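Local coordinates for periplasmic oligopeptide-binding protein (Burkholderia pseudomallei, PDB 3ZS6) that probably binds oligopeptides in the periplasm and hands them to an ABC transporter for uptake across the inner membrane, at residues Q258-Y262 and G305-V311; S269-L273 and P348-T352. All coordinates share one frame; numbering follows the deposited sequence.

Interaction 1 (Q258-Y262 and G305-V311); sequences QLATY and GLMPKGV
Leu-259, Thr-261 and Pro-308 carry a buried contact in which a loop packs across a corner of a beta-sheet, in a protein of the periplasmic binding protein class. Strand 253-258 ends just before an inverse gamma turn centred on Leu-259, and the chain resumes as strand 260-266; segment 305-311, in the long loop after strand 301-302, lies over this bend. It illustrates how a loop without regular structure can be joined to a neighbouring strand, between these two segments, by one hydrogen bond and a few apolar side chains. The bond comes from Thr-261, whose OG1 donates to Leu-306 O at 2.8 Å. The hydroxyl approaches from above the carbonyl plane, 38° out of it, with a C=O...O angle of 135°. With OG1 turned away from its own carbonyl carbon (chi1 -56°), the other branch, CG2, lies 3.8 Å from Gly-305 O, and the forked side chain thus meets two successive loop carbonyls. The Pro-308 ring packs against the strand, its CG 3.9 Å from Ala-260 N. Phe-416 of helix 414-417 touches both Thr-261 and Pro-308, and His-460 receives a hydrogen bond from Leu-306 N. Farther along, a type II turn from Pro-308 to Val-311, closed by Val-311 N to Pro-308 O and with Gly-310 in its third position, brings Val-311 up to the end of the Leu-259 side chain. There Leu-259 CD2 comes to rest 4.1 Å from Val-311 CB.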
ATOM      1  N   GLN A 258       9.138   2.877   7.866  1.00 29.84           N
ATOM      2  CA  GLN A 258       8.723   2.712   6.478  1.00 26.17           C
ATOM      3  C   GLN A 258       8.083   3.986   5.948  1.00 23.36           C
ATOM      4  O   GLN A 258       7.703   4.856   6.732  1.00 18.11           O
ATOM      5  CB  GLN A 258       7.756   1.536   6.352  1.00 24.84           C
ATOM      6  CG  GLN A 258       8.464   0.202   6.137  1.00 44.83           C
ATOM      7  CD  GLN A 258       7.603  -0.986   6.513  1.00 57.94           C
ATOM      8  OE1 GLN A 258       6.552  -0.832   7.137  1.00 62.28           O
ATOM      9  NE2 GLN A 258       8.048  -2.183   6.142  1.00 59.62           N
ATOM     10  N   LEU A 259       7.982   4.098   4.623  1.00 16.65           N
ATOM     11  CA  LEU A 259       7.228   5.187   4.009  1.00 18.70           C
ATOM     12  C   LEU A 259       5.765   4.762   4.005  1.00 18.00           C
ATOM     13  O   LEU A 259       5.209   4.388   2.969  1.00 13.22           O
ATOM     14  CB  LEU A 259       7.712   5.480   2.585  1.00 19.92           C
ATOM     15  CG  LEU A 259       9.063   6.191   2.433  1.00 23.04           C
ATOM     16  CD1 LEU A 259       9.477   6.306   0.958  1.00 19.02           C
ATOM     17  CD2 LEU A 259       9.039   7.570   3.104  1.00 17.65           C
ATOM     18  N   ALA A 260       5.151   4.803   5.180  1.00 16.39           N
ATOM     19  CA  ALA A 260       3.817   4.253   5.353  1.00 15.70           C
ATOM     20  C   ALA A 260       3.162   4.898   6.568  1.00 15.14           C
ATOM     21  O   ALA A 260       3.830   5.165   7.568  1.00 11.93           O
ATOM     22  CB  ALA A 260       3.897   2.720   5.510  1.00 10.83           C
ATOM     23  N   THR A 261       1.861   5.155   6.475  1.00 13.20           N
ATOM     24  CA  THR A 261       1.142   5.884   7.519  1.00 10.91           C
ATOM     25  C   THR A 261      -0.044   5.079   8.047  1.00 10.25           C
ATOM     26  O   THR A 261      -0.849   4.556   7.273  1.00 15.82           O
ATOM     27  CB  THR A 261       0.631   7.247   6.980  1.00 21.09           C
ATOM     28  OG1 THR A 261       1.733   8.001   6.461  1.00 14.55           O
ATOM     29  CG2 THR A 261      -0.068   8.062   8.079  1.00 16.10           C
ATOM     30  N   TYR A 262      -0.140   4.995   9.369  1.00  7.86           N
ATOM     31  CA  TYR A 262      -1.228   4.314  10.052  1.00 11.37           C
ATOM     32  C   TYR A 262      -2.252   5.388  10.417  1.00 17.32           C
ATOM     33  O   TYR A 262      -1.907   6.418  11.008  1.00 16.21           O
ATOM     34  CB  TYR A 262      -0.678   3.639  11.315  1.00 13.70           C
ATOM     35  CG  TYR A 262      -1.603   2.697  12.072  1.00  8.04           C
ATOM     36  CD1 TYR A 262      -2.729   3.170  12.738  1.00 13.75           C
ATOM     37  CD2 TYR A 262      -1.307   1.342  12.172  1.00 10.26           C
ATOM     38  CE1 TYR A 262      -3.557   2.307  13.454  1.00 12.87           C
ATOM     39  CE2 TYR A 262      -2.124   0.477  12.891  1.00 10.70           C
ATOM     40  CZ  TYR A 262      -3.245   0.964  13.532  1.00 12.10           C
ATOM     41  OH  TYR A 262      -4.061   0.104  14.248  1.00 12.63           O
ATOM     42  N   GLY A 305      -0.550  14.177   9.622  1.00 17.83           N
ATOM     43  CA  GLY A 305      -0.984  14.183   8.239  1.00 10.60           C
ATOM     44  C   GLY A 305      -0.603  12.879   7.553  1.00 13.80           C
ATOM     45  O   GLY A 305      -0.228  11.905   8.222  1.00 14.94           O
ATOM     46  N   LEU A 306      -0.701  12.857   6.227  1.00 10.12           N
ATOM     47  CA  LEU A 306      -0.444  11.645   5.444  1.00 15.04           C
ATOM     48  C   LEU A 306       1.024  11.461   5.055  1.00 13.86           C
ATOM     49  O   LEU A 306       1.476  10.334   4.869  1.00 17.74           O
ATOM     50  CB  LEU A 306      -1.309  11.630   4.176  1.00 14.77           C
ATOM     51  CG  LEU A 306      -2.833  11.620   4.355  1.00 21.43           C
ATOM     52  CD1 LEU A 306      -3.535  11.725   2.993  1.00 20.02           C
ATOM     53  CD2 LEU A 306      -3.288  10.374   5.111  1.00 19.76           C
ATOM     54  N   MET A 307       1.757  12.564   4.911  1.00 15.43           N
ATOM     55  CA  MET A 307       3.142  12.505   4.443  1.00 16.58           C
ATOM     56  C   MET A 307       4.112  12.137   5.564  1.00 19.95           C
ATOM     57  O   MET A 307       4.295  12.906   6.507  1.00 21.78           O
ATOM     58  CB  MET A 307       3.581  13.848   3.829  1.00 17.55           C
ATOM     59  CG  MET A 307       2.687  14.387   2.722  1.00 15.56           C
ATOM     60  SD  MET A 307       2.711  13.379   1.225  1.00 20.42           S
ATOM     61  CE  MET A 307       1.320  14.089   0.352  1.00 21.31           C
ATOM     62  N   PRO A 308       4.760  10.967   5.456  1.00 16.91           N
ATOM     63  CA  PRO A 308       5.796  10.616   6.436  1.00 19.00           C
ATOM     64  C   PRO A 308       7.001  11.532   6.248  1.00 21.30           C
ATOM     65  O   PRO A 308       7.289  11.923   5.117  1.00 19.10           O
ATOM     66  CB  PRO A 308       6.177   9.174   6.064  1.00 18.24           C
ATOM     67  CG  PRO A 308       5.148   8.710   5.063  1.00 15.49           C
ATOM     68  CD  PRO A 308       4.606   9.947   4.408  1.00 16.41           C
ATOM     69  N   LYS A 309       7.683  11.894   7.328  1.00 24.63           N
ATOM     70  CA  LYS A 309       8.897  12.684   7.182  1.00 32.12           C
ATOM     71  C   LYS A 309       9.868  11.906   6.294  1.00 31.95           C
ATOM     72  O   LYS A 309      10.071  10.707   6.492  1.00 27.54           O
ATOM     73  CB  LYS A 309       9.528  12.970   8.545  1.00 41.88           C
ATOM     74  CG  LYS A 309      10.827  13.761   8.468  1.00 51.24           C
ATOM     75  CD  LYS A 309      11.515  13.862   9.825  1.00 58.86           C
ATOM     76  CE  LYS A 309      10.690  14.663  10.821  1.00 63.32           C
ATOM     77  NZ  LYS A 309      11.441  14.899  12.090  1.00 67.75           N
ATOM     78  N   GLY A 310      10.441  12.572   5.299  1.00 36.20           N
ATOM     79  CA  GLY A 310      11.404  11.923   4.428  1.00 40.04           C
ATOM     80  C   GLY A 310      10.918  11.600   3.024  1.00 40.94           C
ATOM     81  O   GLY A 310      11.726  11.355   2.130  1.00 35.64           O
ATOM     82  N   VAL A 311       9.605  11.589   2.816  1.00 32.29           N
ATOM     83  CA  VAL A 311       9.079  11.296   1.491  1.00 23.88           C
ATOM     84  C   VAL A 311       9.401  12.434   0.516  1.00 26.62           C
ATOM     85  O   VAL A 311       9.238  13.605   0.842  1.00 23.70           O
ATOM     86  CB  VAL A 311       7.561  11.046   1.524  1.00 23.55           C
ATOM     87  CG1 VAL A 311       6.801  12.359   1.775  1.00 16.99           C
ATOM     88  CG2 VAL A 311       7.107  10.389   0.229  1.00 22.55           C
TER

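Interaction 2 (S269-L273 and P348-T352); sequences SDPAL and PLTFT
Phe-351, a ring projecting from the start of strand 350-356, meets a short loop built round an Asx turn that widens into an Asx motif, and the fit is one of a knob set into a bend. Residues 269-273 lie in the loop that joins strand 260-266 to helix 276-285; the hollow is bounded by Asp-270, Ala-272 and Leu-273. The carboxylate gives the bend its shape. Asp-270 OD1 accepts from Ala-272 N at 2.7 Å, met from above the carboxylate plane. Leu-273 N reaches the same Asp-270 OD1 at 2.9 Å, on the anti side and by a straighter bond (165° at the hydrogen). Asp-270 CG stands opposite its backbone N (chi1 178°), an orientation that sets the carboxylate beside its own carbonyl carbon, on the side of the amides that follow, while OD2 is held by Gln-400. The outer end of the phenyl ring enters this hollow. Asp-270 OD1 lies in the ring plane at its edge, with carboxylate and ring planes 63° apart, and Ala-272 CB also stands near that plane. The Leu-273 and Phe-351 side chains pass each other heading in opposite directions, with Leu-273 CG 3.7 Å from Phe-351 CE1. Beside the ring, Leu-349 supplies a second, smaller bump, its CD2 3.7 Å from Ala-272 CB; His-343 touches both of these residues. The closest approach between the two segments is made by one methyl of Leu-273: its CD2 lies 3.6 Å from Phe-351 CZ.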
ATOM      1  N   SER A 269     -19.230  11.044   4.430  1.00 17.87           N
ATOM      2  CA  SER A 269     -20.649  11.261   4.177  1.00 23.56           C
ATOM      3  C   SER A 269     -21.497  10.937   5.410  1.00 24.65           C
ATOM      4  O   SER A 269     -22.724  11.035   5.370  1.00 21.65           O
ATOM      5  CB  SER A 269     -21.120  10.428   2.981  1.00 24.02           C
ATOM      6  OG  SER A 269     -21.096   9.045   3.291  1.00 20.48           O
ATOM      7  N   ASP A 270     -20.856  10.537   6.506  1.00 19.44           N
ATOM      8  CA  ASP A 270     -21.605  10.325   7.743  1.00 16.62           C
ATOM      9  C   ASP A 270     -22.237  11.644   8.165  1.00 22.23           C
ATOM     10  O   ASP A 270     -21.623  12.698   8.020  1.00 21.30           O
ATOM     11  CB  ASP A 270     -20.708   9.779   8.857  1.00 13.37           C
ATOM     12  CG  ASP A 270     -21.451   9.592  10.181  1.00 18.66           C
ATOM     13  OD1 ASP A 270     -21.527  10.569  10.957  1.00 18.95           O
ATOM     14  OD2 ASP A 270     -21.938   8.467  10.456  1.00 20.30           O
ATOM     15  N   PRO A 271     -23.477  11.588   8.680  1.00 27.71           N
ATOM     16  CA  PRO A 271     -24.226  12.785   9.086  1.00 28.16           C
ATOM     17  C   PRO A 271     -23.493  13.632  10.135  1.00 27.08           C
ATOM     18  O   PRO A 271     -23.696  14.835  10.171  1.00 23.55           O
ATOM     19  CB  PRO A 271     -25.519  12.203   9.663  1.00 34.04           C
ATOM     20  CG  PRO A 271     -25.681  10.896   8.957  1.00 33.43           C
ATOM     21  CD  PRO A 271     -24.284  10.361   8.804  1.00 20.36           C
ATOM     22  N   ALA A 272     -22.653  13.019  10.964  1.00 24.81           N
ATOM     23  CA  ALA A 272     -21.846  13.779  11.920  1.00 23.56           C
ATOM     24  C   ALA A 272     -20.411  13.984  11.415  1.00 23.11           C
ATOM     25  O   ALA A 272     -19.845  15.077  11.535  1.00 21.31           O
ATOM     26  CB  ALA A 272     -21.838  13.088  13.278  1.00 20.35           C
ATOM     27  N   LEU A 273     -19.826  12.935  10.844  1.00 16.10           N
ATOM     28  CA  LEU A 273     -18.436  13.001  10.392  1.00 17.22           C
ATOM     29  C   LEU A 273     -18.270  13.880   9.158  1.00 16.47           C
ATOM     30  O   LEU A 273     -17.158  14.269   8.812  1.00 19.28           O
ATOM     31  CB  LEU A 273     -17.874  11.594  10.152  1.00 16.04           C
ATOM     32  CG  LEU A 273     -17.833  10.668  11.372  1.00 17.06           C
ATOM     33  CD1 LEU A 273     -17.418   9.256  10.972  1.00 18.56           C
ATOM     34  CD2 LEU A 273     -16.922  11.215  12.487  1.00 11.83           C
ATOM     35  N   PRO A 348     -25.155  13.564  22.295  1.00 31.72           N
ATOM     36  CA  PRO A 348     -23.950  12.727  22.358  1.00 35.42           C
ATOM     37  C   PRO A 348     -23.740  11.873  21.111  1.00 30.57           C
ATOM     38  O   PRO A 348     -24.705  11.444  20.480  1.00 27.50           O
ATOM     39  CB  PRO A 348     -24.197  11.837  23.586  1.00 35.66           C
ATOM     40  CG  PRO A 348     -25.682  11.903  23.822  1.00 32.30           C
ATOM     41  CD  PRO A 348     -26.094  13.270  23.390  1.00 31.72           C
ATOM     42  N   LEU A 349     -22.479  11.624  20.771  1.00 27.57           N
ATOM     43  CA  LEU A 349     -22.145  10.846  19.583  1.00 21.26           C
ATOM     44  C   LEU A 349     -21.782   9.405  19.913  1.00 21.67           C
ATOM     45  O   LEU A 349     -21.027   9.133  20.850  1.00 19.20           O
ATOM     46  CB  LEU A 349     -20.988  11.497  18.830  1.00 17.62           C
ATOM     47  CG  LEU A 349     -21.286  12.812  18.117  1.00 27.23           C
ATOM     48  CD1 LEU A 349     -19.991  13.498  17.693  1.00 20.86           C
ATOM     49  CD2 LEU A 349     -22.213  12.569  16.928  1.00 25.82           C
ATOM     50  N   THR A 350     -22.314   8.485  19.119  1.00 21.84           N
ATOM     51  CA  THR A 350     -21.893   7.092  19.173  1.00 23.50           C
ATOM     52  C   THR A 350     -21.487   6.621  17.781  1.00 23.49           C
ATOM     53  O   THR A 350     -22.231   6.820  16.822  1.00 24.59           O
ATOM     54  CB  THR A 350     -23.017   6.195  19.715  1.00 26.10           C
ATOM     55  OG1 THR A 350     -23.318   6.594  21.052  1.00 34.01           O
ATOM     56  CG2 THR A 350     -22.586   4.732  19.719  1.00 24.73           C
ATOM     57  N   PHE A 351     -20.300   6.020  17.677  1.00 19.05           N
ATOM     58  CA  PHE A 351     -19.815   5.452  16.422  1.00 21.70           C
ATOM     59  C   PHE A 351     -19.422   3.992  16.596  1.00 22.02           C
ATOM     60  O   PHE A 351     -19.168   3.531  17.706  1.00 28.48           O
ATOM     61  CB  PHE A 351     -18.578   6.201  15.904  1.00 18.74           C
ATOM     62  CG  PHE A 351     -18.802   7.659  15.645  1.00 20.14           C
ATOM     63  CD1 PHE A 351     -19.563   8.077  14.562  1.00 17.38           C
ATOM     64  CD2 PHE A 351     -18.248   8.612  16.480  1.00 17.14           C
ATOM     65  CE1 PHE A 351     -19.765   9.415  14.319  1.00 16.87           C
ATOM     66  CE2 PHE A 351     -18.450   9.957  16.243  1.00 18.98           C
ATOM     67  CZ  PHE A 351     -19.209  10.357  15.158  1.00 19.17           C
ATOM     68  N   THR A 352     -19.355   3.271  15.482  1.00 18.54           N
ATOM     69  CA  THR A 352     -18.748   1.947  15.477  1.00 22.21           C
ATOM     70  C   THR A 352     -17.325   2.077  14.936  1.00 22.40           C
ATOM     71  O   THR A 352     -17.099   2.734  13.914  1.00 17.10           O
ATOM     72  CB  THR A 352     -19.575   0.956  14.632  1.00 23.15           C
ATOM     73  OG1 THR A 352     -20.824   0.701  15.290  1.00 25.73           O
ATOM     74  CG2 THR A 352     -18.834  -0.362  14.454  1.00 16.07           C
TER

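Both contacts set a loop against strands of one branched mixed sheet, in which 260-266 and 350-356 each pair with 401-407, and strand 260-266 leads from the first contact toward the loop of the second. Their centres are 27 Å apart and their nearest atoms about 13 Å. The centre of interaction 1 is about 12 Å from the centre of the chain, that of interaction 2 about 27 Å, yet the touching residues of this more peripheral contact are still buried. The chemistry differs too. In interaction 1 a hydrogen bond crosses between the segments, whereas in interaction 2 the two hydrogen bonds of Asp-270 OD1 stay inside 269-273 and the segments meet chiefly through apolar side chains.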